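Local atomic coordinates of putative uncharacterized protein (Mycobacterium tuberculosis, PDB entry 2ZQ5), a protein that probably transfers a sulfuryl group to an acceptor molecule, as sulfotransferases do. Residues Q203-T206 with P207-R211; F237-D240 with A241-T245. All coordinates share one frame; numbering follows the deposited sequence.

Overall arrangement
Interactions 1 and 2 are both local contacts at helix starts, one opening helix 206-219 and the other helix 239-245, with strand 227-231 and helix 234-237 between them in sequence. Their centres lie about 8 Å apart and the two pack directly: the W205 ring rests on A238, and the CB of A241 presses against the backbone of W205 and T206. Interaction 1 is partly buried, with a carboxylate on its exposed side gripping the start of helix 206-219 and an aromatic pair on its inner side. Interaction 2 is the more buried and relies on backbone bonds and aliphatic packing, its acid bonded to partners beyond the two segments. Both are part of the sulfotransferase fold.

Interaction 1: residues Q203-T206 with P207-R211; sequences QDWT and PSYCR
W205 and Y209 meet on the inner side of this helix start, one turn apart, and this buried pair is the tightly packed part of the contact. The indole comes to the tyrosine with its six-membered ring: W205 CE3 lies 3.8 Å from Y209 CE1, in the plane of the phenol ring and at its edge, while W205 CB sits beside Y209 CD1. The same two residues share the first backbone bond of the helix, Y209 N to W205 O at 3.0 Å, and the next follows from C210 N to T206 O at 2.8 Å. At the junction itself the peptide link crowds T206 CB against the proline ring at P207 CD.

The outer side is looser and more polar. D204, an exposed residue, has its CG opposite the backbone N (chi1 166°), which carries the carboxylate forward to the helix start. There OD1 takes two bonds from T206: T206 OG1 donates to the syn lone pair of D204 OD1 at 2.7 Å, whereas T206 N, 3.1 Å from D204 OD1, arrives from well above the carboxylate plane. The bond from T206 N closes an Asx turn that leads into helix 206-219 and caps an N-H of its first turn; the acid should also suit the positive end of the helix dipole. D204 OD2 reaches across to P207 CD at 3.5 Å, and on the next turn the exposed C210 leaves its SG 4.1 Å from T206 CG2.

This helix start follows helix 194-201 and opens helix 206-219. W205, T206 and Y209 pack on A241 or L242 of helix 239-245, and Y209 OH is hydrogen-bonded to S234, at the start of helix 234-237. The R211 side chain packs on helix 55-81, with NE bonded to Q180 OE1.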
# COMPACT_ATOMS: atom_id res chain seq x y z
N GLN A 203 -7.16 9.52 13.23
CA GLN A 203 -5.75 9.55 13.59
C GLN A 203 -4.86 10.49 12.80
O GLN A 203 -5.14 10.82 11.65
CB GLN A 203 -5.15 8.14 13.48
CG GLN A 203 -5.85 7.09 14.31
CD GLN A 203 -6.05 7.53 15.74
OE1 GLN A 203 -5.09 7.79 16.47
NE2 GLN A 203 -7.31 7.62 16.16
N ASP A 204 -3.77 10.90 13.44
CA ASP A 204 -2.77 11.73 12.80
C ASP A 204 -1.80 10.72 12.19
O ASP A 204 -1.16 9.95 12.91
CB ASP A 204 -2.05 12.60 13.82
CG ASP A 204 -0.79 13.23 13.27
OD1 ASP A 204 -0.75 13.49 12.05
OD2 ASP A 204 0.15 13.46 14.06
N TRP A 205 -1.71 10.70 10.86
CA TRP A 205 -0.83 9.75 10.17
C TRP A 205 0.63 10.17 10.16
O TRP A 205 1.49 9.40 9.73
CB TRP A 205 -1.26 9.58 8.71
CG TRP A 205 -2.52 8.82 8.45
CD1 TRP A 205 -3.80 9.30 8.53
CD2 TRP A 205 -2.62 7.50 7.92
NE1 TRP A 205 -4.69 8.35 8.06
CE2 TRP A 205 -3.99 7.24 7.68
CE3 TRP A 205 -1.68 6.50 7.61
CZ2 TRP A 205 -4.44 6.02 7.15
CZ3 TRP A 205 -2.12 5.30 7.07
CH2 TRP A 205 -3.49 5.07 6.85
N THR A 206 0.94 11.38 10.61
CA THR A 206 2.31 11.85 10.55
C THR A 206 3.37 10.91 11.12
O THR A 206 4.37 10.64 10.47
CB THR A 206 2.45 13.25 11.18
OG1 THR A 206 1.47 14.12 10.59
CG2 THR A 206 3.83 13.82 10.89
N PRO A 207 3.17 10.38 12.34
CA PRO A 207 4.19 9.48 12.87
C PRO A 207 4.43 8.27 11.97
O PRO A 207 5.56 7.81 11.81
CB PRO A 207 3.63 9.08 14.24
CG PRO A 207 2.83 10.30 14.63
CD PRO A 207 2.12 10.65 13.34
N SER A 208 3.36 7.76 11.36
CA SER A 208 3.47 6.61 10.47
C SER A 208 4.23 6.98 9.20
O SER A 208 5.01 6.18 8.69
CB SER A 208 2.09 6.07 10.10
OG SER A 208 1.47 5.45 11.21
N TYR A 209 4.00 8.18 8.69
CA TYR A 209 4.72 8.60 7.49
C TYR A 209 6.17 8.91 7.80
O TYR A 209 7.04 8.73 6.94
CB TYR A 209 4.02 9.78 6.81
CG TYR A 209 2.96 9.33 5.84
CD1 TYR A 209 1.80 8.68 6.28
CD2 TYR A 209 3.14 9.48 4.46
CE1 TYR A 209 0.86 8.19 5.38
CE2 TYR A 209 2.20 8.99 3.55
CZ TYR A 209 1.06 8.35 4.02
OH TYR A 209 0.13 7.85 3.14
N CYS A 210 6.45 9.35 9.01
CA CYS A 210 7.83 9.62 9.40
C CYS A 210 8.59 8.29 9.39
O CYS A 210 9.75 8.23 8.99
CB CYS A 210 7.86 10.26 10.78
SG CYS A 210 7.48 12.02 10.76
N ARG A 211 7.93 7.22 9.83
CA ARG A 211 8.57 5.91 9.83
C ARG A 211 8.75 5.44 8.38
O ARG A 211 9.77 4.83 8.03
CB ARG A 211 7.74 4.90 10.62
CG ARG A 211 8.47 3.60 10.86
CD ARG A 211 7.57 2.52 11.44
NE ARG A 211 8.32 1.27 11.58
CZ ARG A 211 9.10 0.99 12.62
NH1 ARG A 211 9.24 1.85 13.61
NH2 ARG A 211 9.78 -0.15 12.63

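Interaction 2: residues F237-D240 with A241-T245; sequences FALD and ALMAT
L239 and M243, one turn apart, run side by side and point the same way. From its CB the methionine is set close to the backbone of the preceding turn, 3.6 Å from L239 O. With CG on the side of the backbone N, opposite the carbonyl carbon (chi1 -61°), M243 CG comes to 3.3 Å from L239 O and at the same time 3.9 Å from L239 CD1. M243 SD stays about 4.2 Å from L239 CD1, and the bends at chi2 and chi3 then carry CE away from it; the side chain also touches Q311, just ahead of strand 312-316. Between the two residues M243 N donates to L239 O at 2.8 Å in an almost straight bond, 169° at the hydrogen.

The bonds run through the short helix 239-245, with A238 as its N-cap residue, inside a sulfotransferase domain of the P-loop NTPase clan; the helix belongs to the beta-alpha-beta crossover from strand 227-231 to strand 250-255 of the central parallel sheet. L242 N is held by A238 O, and A244 N by D240 O. At the far end T245 N and T245 OG1 reach A241 O from opposite faces of its plane, and the bond from T245 OG1 to A241 O, 2.9 Å, ties the hydroxyl back to the preceding turn. D240 OD1 forms a salt bridge with K306 and a hydrogen bond with Y307, with A303 of helix 282-304 beside the side chain, while L239 packs on F300 and R304 of that helix.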
# COMPACT_ATOMS: atom_id res chain seq x y z
N PHE A 237 -5.95 9.39 1.99
CA PHE A 237 -6.40 9.65 3.35
C PHE A 237 -5.42 10.42 4.23
O PHE A 237 -5.82 11.05 5.21
CB PHE A 237 -6.67 8.32 4.07
CG PHE A 237 -7.69 7.44 3.40
CD1 PHE A 237 -9.00 7.40 3.87
CD2 PHE A 237 -7.34 6.63 2.33
CE1 PHE A 237 -9.94 6.56 3.28
CE2 PHE A 237 -8.28 5.79 1.73
CZ PHE A 237 -9.58 5.76 2.21
N ALA A 238 -4.14 10.36 3.88
CA ALA A 238 -3.10 10.97 4.70
C ALA A 238 -2.25 12.02 4.01
O ALA A 238 -1.06 12.13 4.29
CB ALA A 238 -2.20 9.87 5.26
N LEU A 239 -2.86 12.81 3.14
CA LEU A 239 -2.10 13.82 2.43
C LEU A 239 -1.40 14.82 3.35
O LEU A 239 -0.27 15.21 3.07
CB LEU A 239 -3.00 14.56 1.44
CG LEU A 239 -2.28 15.60 0.59
CD1 LEU A 239 -1.15 14.94 -0.21
CD2 LEU A 239 -3.28 16.28 -0.34
N ASP A 240 -2.05 15.23 4.43
CA ASP A 240 -1.39 16.18 5.33
C ASP A 240 -0.13 15.58 5.93
O ASP A 240 0.89 16.25 6.04
CB ASP A 240 -2.33 16.64 6.45
CG ASP A 240 -3.46 17.53 5.95
OD1 ASP A 240 -3.22 18.36 5.05
OD2 ASP A 240 -4.59 17.39 6.46
N ALA A 241 -0.19 14.30 6.31
CA ALA A 241 0.97 13.64 6.88
C ALA A 241 2.05 13.49 5.82
O ALA A 241 3.24 13.63 6.09
CB ALA A 241 0.58 12.27 7.43
N LEU A 242 1.61 13.18 4.60
CA LEU A 242 2.53 13.02 3.49
C LEU A 242 3.29 14.32 3.25
O LEU A 242 4.52 14.32 3.16
CB LEU A 242 1.73 12.61 2.24
CG LEU A 242 2.49 12.17 0.98
CD1 LEU A 242 1.52 11.42 0.07
CD2 LEU A 242 3.10 13.36 0.26
N MET A 243 2.56 15.43 3.15
CA MET A 243 3.21 16.72 2.91
C MET A 243 4.06 17.18 4.09
O MET A 243 5.07 17.86 3.90
CB MET A 243 2.17 17.79 2.57
CG MET A 243 1.36 17.49 1.31
SD MET A 243 2.38 17.23 -0.17
CE MET A 243 2.59 18.91 -0.73
N ALA A 244 3.67 16.83 5.31
CA ALA A 244 4.46 17.23 6.48
C ALA A 244 5.80 16.49 6.47
O ALA A 244 6.83 17.05 6.85
CB ALA A 244 3.70 16.91 7.76
N THR A 245 5.77 15.25 6.01
CA THR A 245 6.96 14.41 5.96
C THR A 245 7.81 14.65 4.71
O THR A 245 9.04 14.58 4.75
CB THR A 245 6.55 12.92 6.01
OG1 THR A 245 5.73 12.70 7.16
CG2 THR A 245 7.78 12.02 6.09